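Local structure of GP37 (5FT0) at residues A[4-9]-A[72-77]. The protein inhibits the RNA degradosome of the bacterial host, probably by acting on the ribonuclease RNase E. Sequence-based numbering, arbitrary orientation.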
loop_
_atom_site.group_PDB
_atom_site.type_symbol
_atom_site.label_atom_id
_atom_site.label_comp_id
_atom_site.label_asym_id
_atom_site.label_seq_id
_atom_site.Cartn_x
_atom_site.Cartn_y
_atom_site.Cartn_z
ATOM N N PHE A 4 22.146 14.274 -15.347
ATOM C CA PHE A 4 23.175 14.827 -14.477
ATOM C C PHE A 4 23.007 14.243 -13.082
ATOM O O PHE A 4 21.971 13.660 -12.750
ATOM C CB PHE A 4 23.138 16.361 -14.440
ATOM C CG PHE A 4 21.928 16.929 -13.767
ATOM C CD1 PHE A 4 20.761 17.152 -14.479
ATOM C CD2 PHE A 4 21.965 17.270 -12.425
ATOM C CE1 PHE A 4 19.645 17.687 -13.860
ATOM C CE2 PHE A 4 20.856 17.805 -11.800
ATOM C CZ PHE A 4 19.694 18.014 -12.519
ATOM N N ASN A 5 24.049 14.406 -12.272
ATOM C CA ASN A 5 24.098 13.866 -10.923
ATOM C C ASN A 5 24.125 14.989 -9.895
ATOM O O ASN A 5 24.614 16.088 -10.163
ATOM C CB ASN A 5 25.331 12.974 -10.726
ATOM C CG ASN A 5 25.396 11.837 -11.727
ATOM O OD1 ASN A 5 24.611 10.891 -11.664
ATOM N ND2 ASN A 5 26.342 11.921 -12.655
ATOM N N ILE A 6 23.584 14.697 -8.716
ATOM C CA ILE A 6 23.685 15.565 -7.550
ATOM C C ILE A 6 24.346 14.738 -6.458
ATOM O O ILE A 6 23.730 13.805 -5.926
ATOM C CB ILE A 6 22.317 16.088 -7.090
ATOM C CG1 ILE A 6 21.620 16.851 -8.217
ATOM C CG2 ILE A 6 22.469 16.974 -5.857
ATOM C CD1 ILE A 6 20.258 17.398 -7.828
ATOM N N THR A 7 25.597 15.053 -6.134
ATOM C CA THR A 7 26.266 14.257 -5.120
ATOM C C THR A 7 25.667 14.548 -3.748
ATOM O O THR A 7 25.017 15.576 -3.525
ATOM C CB THR A 7 27.772 14.530 -5.094
ATOM O OG1 THR A 7 28.019 15.835 -4.548
ATOM C CG2 THR A 7 28.351 14.464 -6.498
ATOM N N TRP A 8 25.882 13.616 -2.819
ATOM C CA TRP A 8 25.389 13.821 -1.463
ATOM C C TRP A 8 26.083 14.998 -0.791
ATOM O O TRP A 8 25.510 15.618 0.111
ATOM C CB TRP A 8 25.563 12.544 -0.640
ATOM C CG TRP A 8 26.985 12.211 -0.332
ATOM C CD1 TRP A 8 27.839 11.470 -1.097
ATOM C CD2 TRP A 8 27.724 12.603 0.830
ATOM N NE1 TRP A 8 29.063 11.377 -0.482
ATOM C CE2 TRP A 8 29.018 12.063 0.704
ATOM C CE3 TRP A 8 27.415 13.354 1.968
ATOM C CZ2 TRP A 8 30.004 12.253 1.668
ATOM C CZ3 TRP A 8 28.395 13.543 2.924
ATOM C CH2 TRP A 8 29.673 12.995 2.769
ATOM N N GLU A 9 27.303 15.335 -1.226
ATOM C CA GLU A 9 28.002 16.480 -0.648
ATOM C C GLU A 9 27.325 17.800 -1.012
ATOM O O GLU A 9 27.227 18.699 -0.167
ATOM C CB GLU A 9 29.469 16.491 -1.084
ATOM C CG GLU A 9 30.319 15.383 -0.469
ATOM C CD GLU A 9 30.604 14.254 -1.439
ATOM O OE1 GLU A 9 29.710 13.912 -2.244
ATOM O OE2 GLU A 9 31.729 13.715 -1.403
ATOM N N GLU A 72 18.545 23.020 -9.372
ATOM C CA GLU A 72 18.042 23.908 -8.330
ATOM C C GLU A 72 16.699 23.423 -7.804
ATOM O O GLU A 72 16.459 23.422 -6.591
ATOM C CB GLU A 72 17.919 25.335 -8.862
ATOM C CG GLU A 72 18.932 26.305 -8.291
ATOM C CD GLU A 72 18.545 27.751 -8.535
ATOM O OE1 GLU A 72 17.815 28.021 -9.514
ATOM O OE2 GLU A 72 18.964 28.619 -7.742
ATOM N N TYR A 73 15.805 23.009 -8.707
ATOM C CA TYR A 73 14.484 22.557 -8.279
ATOM C C TYR A 73 14.588 21.347 -7.359
ATOM O O TYR A 73 13.942 21.296 -6.307
ATOM C CB TYR A 73 13.607 22.229 -9.487
ATOM C CG TYR A 73 12.248 21.714 -9.077
ATOM C CD1 TYR A 73 11.240 22.591 -8.704
ATOM C CD2 TYR A 73 11.982 20.352 -9.026
ATOM C CE1 TYR A 73 10.003 22.128 -8.305
ATOM C CE2 TYR A 73 10.745 19.879 -8.629
ATOM C CZ TYR A 73 9.760 20.773 -8.271
ATOM O OH TYR A 73 8.527 20.312 -7.877
ATOM N N VAL A 74 15.394 20.357 -7.746
ATOM C CA VAL A 74 15.520 19.144 -6.942
ATOM C C VAL A 74 16.112 19.470 -5.577
ATOM O O VAL A 74 15.690 18.917 -4.554
ATOM C CB VAL A 74 16.356 18.088 -7.690
ATOM C CG1 VAL A 74 16.587 16.871 -6.803
ATOM C CG2 VAL A 74 15.662 17.676 -8.978
ATOM N N LEU A 75 17.094 20.375 -5.535
ATOM C CA LEU A 75 17.648 20.803 -4.255
ATOM C C LEU A 75 16.576 21.429 -3.371
ATOM O O LEU A 75 16.532 21.174 -2.162
ATOM C CB LEU A 75 18.800 21.784 -4.474
ATOM C CG LEU A 75 20.153 21.190 -4.865
ATOM C CD1 LEU A 75 21.184 22.292 -5.077
ATOM C CD2 LEU A 75 20.625 20.219 -3.791
ATOM N N SER A 76 15.691 22.242 -3.959
ATOM C CA SER A 76 14.645 22.881 -3.167
ATOM C C SER A 76 13.677 21.860 -2.585
ATOM O O SER A 76 13.117 22.085 -1.505
ATOM C CB SER A 76 13.890 23.908 -4.015
ATOM O OG SER A 76 12.988 23.273 -4.905
ATOM N N ARG A 77 13.459 20.740 -3.281
ATOM C CA ARG A 77 12.627 19.678 -2.722
ATOM C C ARG A 77 13.361 18.931 -1.613
ATOM O O ARG A 77 12.742 18.500 -0.633
ATOM C CB ARG A 77 12.188 18.705 -3.819
ATOM C CG ARG A 77 11.368 19.327 -4.957
ATOM C CD ARG A 77 10.111 20.027 -4.458
ATOM N NE ARG A 77 9.185 19.116 -3.782
ATOM C CZ ARG A 77 8.139 18.538 -4.362
ATOM N NH1 ARG A 77 7.875 18.768 -5.641
ATOM N NH2 ARG A 77 7.352 17.731 -3.662
#
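Two torsions turn Ile6 at Val74 and Leu75: chi1 of -58° sets CG1 beside the backbone N and opposite the carbonyl carbon, and the extended chi2 carries CD1 out to the helix at the full length of the side chain. CG2, anti to the backbone N, leaves on a separate course, and the two branches reach different residues. The CD1 methyl meets Val74 CG1 at 3.8 Å, with Val74 CB only slightly farther, the two side chains running at a slant to each other. CG2 faces Leu75 CD2 more loosely, at 4.3 Å. The CB of Val74 already leaves the backbone toward the strand, where a compact side chain suffices; the longer Leu75 starts from the flank of the helix and can reach back with its branched end. Ile6 is buried, and its branched hydrocarbon side chain suits a strand residue touching a helix through two separate methyls; no hydrogen bond crosses here, and the CA atoms of Ile6 and Leu75 stay 8.6 Å apart. Just beyond, Thr7 takes the N-cap position, the hydroxyl on its short side chain capping a backbone N of helix 8-15. In the fold, strand 4-6 edges the four-stranded antiparallel sheet, pairing with strand 30-37 through backbone hydrogen bonds of Phe4 with Val32 and Ile6 with Ile30, and helix 67-82 packs against it, while Leu75 also touches Val220 of strand 220-232 in the larger sheet.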